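Local coordinates for protein transcobalamin-1 (PDB 4KKI) that binds vitamin B12 with femtomolar affinity and carries it, protecting it from the acidic environment of the stomach, at residues T244-Q249 with K297-I302. Numbering follows the deposited sequence.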
ATOM      1  N   THR A 244       2.542   7.523   5.281  1.00 35.11           N
ATOM      2  CA  THR A 244       2.102   8.174   6.511  1.00 33.58           C
ATOM      3  C   THR A 244       0.684   7.784   6.926  1.00 38.14           C
ATOM      4  O   THR A 244       0.414   7.560   8.109  1.00 40.94           O
ATOM      5  CB  THR A 244       2.195   9.700   6.386  1.00 37.25           C
ATOM      6  OG1 THR A 244       3.565  10.077   6.190  1.00 39.79           O
ATOM      7  CG2 THR A 244       1.673  10.370   7.639  1.00 37.81           C
ATOM      8  N   GLY A 245      -0.213   7.696   5.951  1.00 31.88           N
ATOM      9  CA  GLY A 245      -1.614   7.406   6.212  1.00 32.39           C
ATOM     10  C   GLY A 245      -1.829   6.099   6.949  1.00 37.33           C
ATOM     11  O   GLY A 245      -2.535   6.050   7.955  1.00 39.88           O
ATOM     12  N   GLU A 246      -1.211   5.034   6.453  1.00 31.62           N
ATOM     13  CA  GLU A 246      -1.351   3.731   7.083  1.00 39.51           C
ATOM     14  C   GLU A 246      -0.458   3.603   8.315  1.00 40.96           C
ATOM     15  O   GLU A 246      -0.737   2.806   9.209  1.00 35.73           O
ATOM     16  CB  GLU A 246      -1.111   2.609   6.069  1.00 29.95           C
ATOM     17  CG  GLU A 246      -2.123   2.633   4.923  1.00 31.16           C
ATOM     18  CD  GLU A 246      -2.048   1.416   4.018  1.00 39.98           C
ATOM     19  OE1 GLU A 246      -0.941   0.871   3.827  1.00 38.90           O
ATOM     20  OE2 GLU A 246      -3.107   1.003   3.497  1.00 41.60           O
ATOM     21  N   ALA A 247       0.600   4.406   8.376  1.00 38.92           N
ATOM     22  CA  ALA A 247       1.414   4.465   9.585  1.00 43.63           C
ATOM     23  C   ALA A 247       0.587   5.042  10.732  1.00 40.04           C
ATOM     24  O   ALA A 247       0.664   4.560  11.862  1.00 33.14           O
ATOM     25  CB  ALA A 247       2.673   5.287   9.356  1.00 35.66           C
ATOM     26  N   MET A 248      -0.211   6.065  10.429  1.00 35.37           N
ATOM     27  CA  MET A 248      -1.121   6.652  11.409  1.00 36.17           C
ATOM     28  C   MET A 248      -2.111   5.613  11.940  1.00 38.57           C
ATOM     29  O   MET A 248      -2.362   5.552  13.143  1.00 40.62           O
ATOM     30  CB  MET A 248      -1.877   7.850  10.819  1.00 41.23           C
ATOM     31  CG  MET A 248      -1.003   9.053  10.470  1.00 29.08           C
ATOM     32  SD  MET A 248      -1.914  10.385   9.652  1.00 38.13           S
ATOM     33  CE  MET A 248      -3.031  10.892  10.957  1.00 29.63           C
ATOM     34  N   GLN A 249      -2.664   4.799  11.041  1.00 35.08           N
ATOM     35  CA  GLN A 249      -3.567   3.720  11.438  1.00 37.12           C
ATOM     36  C   GLN A 249      -2.894   2.797  12.443  1.00 37.43           C
ATOM     37  O   GLN A 249      -3.468   2.469  13.483  1.00 39.66           O
ATOM     38  CB  GLN A 249      -4.008   2.890  10.231  1.00 32.78           C
ATOM     39  CG  GLN A 249      -4.951   3.588   9.275  1.00 38.39           C
ATOM     40  CD  GLN A 249      -5.551   2.627   8.267  1.00 40.99           C
ATOM     41  OE1 GLN A 249      -5.902   1.496   8.607  1.00 31.73           O
ATOM     42  NE2 GLN A 249      -5.659   3.066   7.018  1.00 32.54           N
ATOM     43  N   LYS A 297     -10.054   6.660  11.331  1.00 44.20           N
ATOM     44  CA  LYS A 297     -10.439   5.276  11.097  1.00 35.03           C
ATOM     45  C   LYS A 297      -9.231   4.420  10.744  1.00 38.50           C
ATOM     46  O   LYS A 297      -8.253   4.912  10.181  1.00 41.57           O
ATOM     47  CB  LYS A 297     -11.471   5.199   9.969  1.00 38.98           C
ATOM     48  CG  LYS A 297     -12.798   5.875  10.285  1.00 41.17           C
ATOM     49  CD  LYS A 297     -13.583   5.084  11.319  1.00 51.89           C
ATOM     50  CE  LYS A 297     -14.917   5.740  11.623  1.00 64.61           C
ATOM     51  NZ  LYS A 297     -15.678   4.983  12.656  1.00 79.23           N
ATOM     52  N   THR A 298      -9.301   3.138  11.088  1.00 33.03           N
ATOM     53  CA  THR A 298      -8.284   2.174  10.681  1.00 36.53           C
ATOM     54  C   THR A 298      -8.966   0.950  10.084  1.00 42.78           C
ATOM     55  O   THR A 298     -10.191   0.832  10.125  1.00 38.68           O
ATOM     56  CB  THR A 298      -7.413   1.705  11.865  1.00 35.30           C
ATOM     57  OG1 THR A 298      -8.116   0.708  12.619  1.00 36.77           O
ATOM     58  CG2 THR A 298      -7.047   2.872  12.774  1.00 33.22           C
ATOM     59  N   PHE A 299      -8.173   0.032   9.544  1.00 41.12           N
ATOM     60  CA  PHE A 299      -8.713  -1.210   9.002  1.00 32.44           C
ATOM     61  C   PHE A 299      -9.396  -2.068  10.070  1.00 45.94           C
ATOM     62  O   PHE A 299     -10.172  -2.964   9.745  1.00 44.65           O
ATOM     63  CB  PHE A 299      -7.624  -2.020   8.295  1.00 37.52           C
ATOM     64  CG  PHE A 299      -7.265  -1.501   6.928  1.00 32.95           C
ATOM     65  CD1 PHE A 299      -7.967  -0.450   6.362  1.00 41.79           C
ATOM     66  CD2 PHE A 299      -6.232  -2.073   6.207  1.00 49.94           C
ATOM     67  CE1 PHE A 299      -7.639   0.026   5.106  1.00 50.54           C
ATOM     68  CE2 PHE A 299      -5.902  -1.605   4.947  1.00 50.48           C
ATOM     69  CZ  PHE A 299      -6.607  -0.555   4.396  1.00 46.58           C
ATOM     70  N   LEU A 300      -9.113  -1.792  11.339  1.00 41.15           N
ATOM     71  CA  LEU A 300      -9.704  -2.565  12.430  1.00 44.22           C
ATOM     72  C   LEU A 300     -11.137  -2.144  12.745  1.00 43.90           C
ATOM     73  O   LEU A 300     -11.816  -2.784  13.548  1.00 45.60           O
ATOM     74  CB  LEU A 300      -8.843  -2.473  13.689  1.00 42.25           C
ATOM     75  CG  LEU A 300      -7.433  -3.049  13.562  1.00 50.81           C
ATOM     76  CD1 LEU A 300      -6.727  -2.993  14.902  1.00 51.94           C
ATOM     77  CD2 LEU A 300      -7.478  -4.473  13.031  1.00 48.26           C
ATOM     78  N   ASP A 301     -11.595  -1.069  12.110  1.00 44.60           N
ATOM     79  CA  ASP A 301     -12.967  -0.605  12.291  1.00 48.57           C
ATOM     80  C   ASP A 301     -13.934  -1.366  11.389  1.00 50.99           C
ATOM     81  O   ASP A 301     -15.130  -1.080  11.359  1.00 53.41           O
ATOM     82  CB  ASP A 301     -13.064   0.897  12.031  1.00 47.87           C
ATOM     83  CG  ASP A 301     -12.322   1.706  13.066  1.00 52.21           C
ATOM     84  OD1 ASP A 301     -12.266   1.261  14.230  1.00 48.88           O
ATOM     85  OD2 ASP A 301     -11.788   2.779  12.718  1.00 56.71           O
ATOM     86  N   ILE A 302     -13.401  -2.336  10.654  1.00 49.15           N
ATOM     87  CA  ILE A 302     -14.216  -3.200   9.815  1.00 61.13           C
ATOM     88  C   ILE A 302     -15.017  -4.186  10.666  1.00 67.81           C
ATOM     89  O   ILE A 302     -14.464  -5.123  11.244  1.00 68.66           O
ATOM     90  CB  ILE A 302     -13.350  -3.965   8.798  1.00 59.15           C
ATOM     91  CG1 ILE A 302     -12.728  -2.988   7.798  1.00 55.25           C
ATOM     92  CG2 ILE A 302     -14.176  -5.011   8.071  1.00 70.72           C
ATOM     93  CD1 ILE A 302     -11.766  -3.629   6.821  1.00 52.42           C
TER
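Helix 244-252 comes up against the 3-10 turn of residues 299-301, with the CA atoms of Gln-249 and Thr-298 5.0 Å apart. This is helix-to-loop packing within the alpha6-alpha6 barrel domain of haptocorrin. On the helix side Gln-249 makes most of the contact, its CG anti to the carbonyl carbon (chi1 -70°) and the chain extended beyond, which brings the amide to the start of the turn. There OE1 accepts from the backbone N of Phe-299 at 2.9 Å; the N-H...O angle is 138°, and the donor stands above the carbonyl plane. The same oxygen lies over one face of the Phe-299 ring, 3.6 Å from CD1, with the amide steeply tilted against the ring. CG2 of Thr-298 packs against the helix backbone, 3.8 Å from CA of Gln-249. Thr-298 OG1 turns instead to the backbone N of Leu-300, an ST turn, while Asp-301 OD2 accepts from the Thr-298 N; these two bonds hold the backbone at the start of the turn. An alanine in place of Gln-249 would probably deprive the buried N-H of Phe-299 of its acceptor and open a gap over that face of the ring. Toward the cobalamin site, OE1 of Glu-246 is hydrogen-bonded to the hydroxyl of the cobalamin-binding Tyr-145, and its other oxygen, OE2, lies 3.9 Å from CZ of Phe-299.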